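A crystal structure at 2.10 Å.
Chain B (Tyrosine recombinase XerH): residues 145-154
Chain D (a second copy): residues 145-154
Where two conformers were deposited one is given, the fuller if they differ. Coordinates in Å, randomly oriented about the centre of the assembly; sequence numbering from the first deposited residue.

Chain B 145-154: QDENEKSYIY
Chain D, residues 145-154: QDENEKSYIY

Two copies of one loop can recognise each other through a minimal antiparallel bridge, and this pair from the recombinase XerH illustrates how much can be built around it. Each stretch lacks regular helix or strand, yet 524 Å² is buried between them.

Along chain D, D:Gln145 is extended (phi/psi -168/152) and makes no contact. D:Asp146 (chi1 p, 50°) opens a type I turn ending at D:Glu149. Its OD1 accepts from D:Lys150 N at 2.9 Å and, weakly, from D:Asn148 N at 2.9 Å, while D:Asp146 N donates to D:Lys150 O at 2.9 Å. With OD1 fastening the turn, OD2 faces across to B:Lys150 NZ in a long salt bridge of 3.6 Å. D:Glu147 (-73/-29) and D:Asn148 (-93/21) form the turn's centre, out of reach of chain B. D:Glu149 adopts a left-handed backbone (57/31), returning the chain to the extended form; its carbonyl O lies near the plane of the B:Tyr152 ring, at the edge, 3.3 Å from CD1. B:Tyr152 is t (-177°).

D:Lys150 (-111/149; chi m, m, t, p) reciprocates the charge pairing, NZ to B:Asp146 OD2 at 3.7 Å, again long; the lysine CB atoms of D:Lys150 and B:Lys150 approach to 3.8 Å. D:Ser151 (-124/156) is the register point, its CA 5.1 Å from that of B:Ser151. D:Ser151 N donates to B:Ser151 O at 2.7 Å, and B:Ser151 N returns the bond to D:Ser151 O at 3.0 Å. Both serines are m.

Beyond D:Tyr152 (t, CB away), water extends the pairing: one molecule accepts from D:Ile153 N at 2.9 Å and donates to B:Glu149 O at 2.6 Å. D:Ile153 (m, m) meets its counterpart, CD1 of D:Ile153 to CD1 of B:Ile153 at 3.7 Å, an apolar contact. D:Tyr154 (-79/-49) lies beyond reach.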

# COMPACT_ATOMS: atom_id res chain seq x y z
N GLN B 145 32.24 -9.54 -7.47
CA GLN B 145 32.19 -10.09 -8.82
C GLN B 145 33.54 -9.91 -9.53
O GLN B 145 34.17 -8.86 -9.42
CB GLN B 145 31.08 -9.41 -9.63
CG GLN B 145 30.87 -10.00 -11.02
CD GLN B 145 29.82 -9.25 -11.82
OE1 GLN B 145 29.93 -8.04 -12.02
NE2 GLN B 145 28.80 -9.96 -12.28
N ASP B 146 33.97 -10.94 -10.26
CA ASP B 146 35.22 -10.86 -11.01
C ASP B 146 34.97 -10.38 -12.44
O ASP B 146 33.87 -9.97 -12.79
CB ASP B 146 35.94 -12.21 -11.01
CG ASP B 146 35.06 -13.36 -11.48
OD1 ASP B 146 34.26 -13.17 -12.43
OD2 ASP B 146 35.16 -14.46 -10.90
N GLU B 147 36.01 -10.45 -13.27
CA GLU B 147 35.92 -9.99 -14.65
C GLU B 147 35.03 -10.90 -15.50
O GLU B 147 34.48 -10.48 -16.51
CB GLU B 147 37.31 -9.89 -15.28
CG GLU B 147 38.04 -11.22 -15.41
CD GLU B 147 39.28 -11.29 -14.54
OE1 GLU B 147 40.12 -12.19 -14.77
OE2 GLU B 147 39.42 -10.44 -13.63
N ASN B 148 34.89 -12.15 -15.07
CA ASN B 148 34.10 -13.13 -15.80
C ASN B 148 32.65 -13.17 -15.34
O ASN B 148 31.93 -14.13 -15.62
CB ASN B 148 34.72 -14.52 -15.66
CG ASN B 148 36.17 -14.57 -16.12
OD1 ASN B 148 36.56 -13.86 -17.04
ND2 ASN B 148 36.97 -15.41 -15.47
N GLU B 149 32.24 -12.12 -14.64
CA GLU B 149 30.89 -12.01 -14.09
C GLU B 149 30.54 -13.19 -13.18
O GLU B 149 29.40 -13.64 -13.14
CB GLU B 149 29.85 -11.88 -15.21
CG GLU B 149 29.98 -10.60 -16.02
CD GLU B 149 30.23 -10.87 -17.50
OE1 GLU B 149 30.01 -12.01 -17.94
OE2 GLU B 149 30.65 -9.93 -18.21
N LYS B 150 31.54 -13.68 -12.46
CA LYS B 150 31.34 -14.74 -11.48
C LYS B 150 31.57 -14.20 -10.07
O LYS B 150 32.32 -13.24 -9.88
CB LYS B 150 32.28 -15.92 -11.75
CG LYS B 150 31.94 -16.71 -13.01
CD LYS B 150 32.94 -17.83 -13.25
CE LYS B 150 32.55 -18.69 -14.44
NZ LYS B 150 31.26 -19.40 -14.23
N SER B 151 30.92 -14.81 -9.08
CA SER B 151 31.00 -14.32 -7.71
C SER B 151 31.21 -15.43 -6.70
O SER B 151 30.88 -16.59 -6.96
CB SER B 151 29.72 -13.54 -7.37
OG SER B 151 29.50 -12.48 -8.28
N TYR B 152 31.76 -15.08 -5.54
CA TYR B 152 31.86 -16.01 -4.43
C TYR B 152 30.67 -15.81 -3.50
O TYR B 152 30.29 -14.68 -3.21
CB TYR B 152 33.18 -15.83 -3.68
CG TYR B 152 33.37 -16.83 -2.56
CD1 TYR B 152 33.87 -18.10 -2.82
CD2 TYR B 152 33.06 -16.51 -1.24
CE1 TYR B 152 34.04 -19.02 -1.80
CE2 TYR B 152 33.23 -17.42 -0.22
CZ TYR B 152 33.72 -18.68 -0.50
OH TYR B 152 33.90 -19.59 0.51
N ILE B 153 30.09 -16.91 -3.03
CA ILE B 153 28.90 -16.83 -2.20
C ILE B 153 29.12 -17.46 -0.82
O ILE B 153 29.40 -18.65 -0.71
CB ILE B 153 27.70 -17.52 -2.88
CG1 ILE B 153 27.37 -16.83 -4.20
CG2 ILE B 153 26.49 -17.52 -1.96
CD1 ILE B 153 27.00 -15.38 -4.05
N TYR B 154 28.99 -16.64 0.22
CA TYR B 154 29.13 -17.11 1.59
C TYR B 154 27.88 -17.86 2.05
O TYR B 154 27.97 -18.96 2.59
CB TYR B 154 29.41 -15.94 2.54
CG TYR B 154 30.82 -15.41 2.48
CD1 TYR B 154 31.86 -16.05 3.15
CD2 TYR B 154 31.12 -14.25 1.76
CE1 TYR B 154 33.15 -15.57 3.10
CE2 TYR B 154 32.41 -13.76 1.71
CZ TYR B 154 33.42 -14.42 2.38
OH TYR B 154 34.71 -13.94 2.32
N GLN D 145 28.82 -23.76 -8.35
CA GLN D 145 30.18 -23.23 -8.39
C GLN D 145 31.07 -24.06 -9.30
O GLN D 145 30.85 -25.26 -9.48
CB GLN D 145 30.79 -23.17 -6.98
CG GLN D 145 31.08 -24.52 -6.37
CD GLN D 145 31.78 -24.41 -5.03
OE1 GLN D 145 31.74 -23.36 -4.38
NE2 GLN D 145 32.45 -25.48 -4.61
N ASP D 146 32.09 -23.43 -9.88
CA ASP D 146 33.02 -24.13 -10.75
C ASP D 146 34.21 -24.66 -9.96
O ASP D 146 34.12 -24.86 -8.75
CB ASP D 146 33.50 -23.21 -11.88
CG ASP D 146 34.00 -21.86 -11.38
OD1 ASP D 146 34.60 -21.80 -10.28
OD2 ASP D 146 33.79 -20.85 -12.08
N GLU D 147 35.32 -24.90 -10.65
CA GLU D 147 36.52 -25.43 -10.01
C GLU D 147 37.20 -24.38 -9.14
O GLU D 147 37.86 -24.72 -8.15
CB GLU D 147 37.50 -25.96 -11.07
N ASN D 148 37.04 -23.12 -9.51
CA ASN D 148 37.67 -22.02 -8.78
C ASN D 148 36.76 -21.43 -7.71
O ASN D 148 36.96 -20.29 -7.28
CB ASN D 148 38.10 -20.92 -9.75
N GLU D 149 35.77 -22.21 -7.29
CA GLU D 149 34.81 -21.80 -6.25
C GLU D 149 34.08 -20.50 -6.59
O GLU D 149 33.72 -19.74 -5.70
CB GLU D 149 35.52 -21.65 -4.90
CG GLU D 149 36.05 -22.95 -4.33
CD GLU D 149 36.81 -22.75 -3.03
OE1 GLU D 149 37.77 -21.96 -3.02
OE2 GLU D 149 36.42 -23.37 -2.02
N LYS D 150 33.86 -20.26 -7.88
CA LYS D 150 33.12 -19.08 -8.31
C LYS D 150 31.77 -19.48 -8.90
O LYS D 150 31.63 -20.55 -9.48
CB LYS D 150 33.93 -18.27 -9.32
CG LYS D 150 35.16 -17.61 -8.72
CD LYS D 150 34.81 -16.89 -7.42
CE LYS D 150 36.04 -16.29 -6.76
NZ LYS D 150 36.61 -15.16 -7.55
N SER D 151 30.78 -18.61 -8.74
CA SER D 151 29.40 -18.96 -9.04
C SER D 151 28.73 -18.03 -10.05
O SER D 151 29.12 -16.87 -10.19
CB SER D 151 28.57 -18.98 -7.75
OG SER D 151 29.17 -19.81 -6.77
N TYR D 152 27.71 -18.54 -10.73
CA TYR D 152 26.85 -17.72 -11.56
C TYR D 152 25.66 -17.25 -10.73
O TYR D 152 25.07 -18.04 -9.99
CB TYR D 152 26.36 -18.49 -12.79
CG TYR D 152 25.49 -17.69 -13.73
CD1 TYR D 152 26.04 -16.93 -14.76
CD2 TYR D 152 24.10 -17.68 -13.58
CE1 TYR D 152 25.24 -16.20 -15.61
CE2 TYR D 152 23.30 -16.94 -14.43
CZ TYR D 152 23.87 -16.20 -15.44
OH TYR D 152 23.08 -15.47 -16.29
N ILE D 153 25.31 -15.98 -10.84
CA ILE D 153 24.24 -15.42 -10.02
C ILE D 153 23.05 -14.97 -10.87
O ILE D 153 23.18 -14.12 -11.75
CB ILE D 153 24.73 -14.22 -9.19
CG1 ILE D 153 25.99 -14.59 -8.41
CG2 ILE D 153 23.63 -13.73 -8.26
CD1 ILE D 153 25.80 -15.78 -7.50
N TYR D 154 21.88 -15.56 -10.60
CA TYR D 154 20.66 -15.17 -11.29
C TYR D 154 20.08 -13.89 -10.71
O TYR D 154 19.74 -12.96 -11.45
CB TYR D 154 19.61 -16.29 -11.21
CG TYR D 154 19.86 -17.43 -12.16
CD1 TYR D 154 19.42 -17.36 -13.48
CD2 TYR D 154 20.51 -18.59 -11.75
CE1 TYR D 154 19.63 -18.41 -14.36
CE2 TYR D 154 20.72 -19.64 -12.62
CZ TYR D 154 20.29 -19.54 -13.93
OH TYR D 154 20.50 -20.58 -14.80
O HOH W 1 27.00 -14.34 -12.56
O HOH W 2 34.74 -22.13 0.13
O HOH W 3 31.10 -19.40 -4.44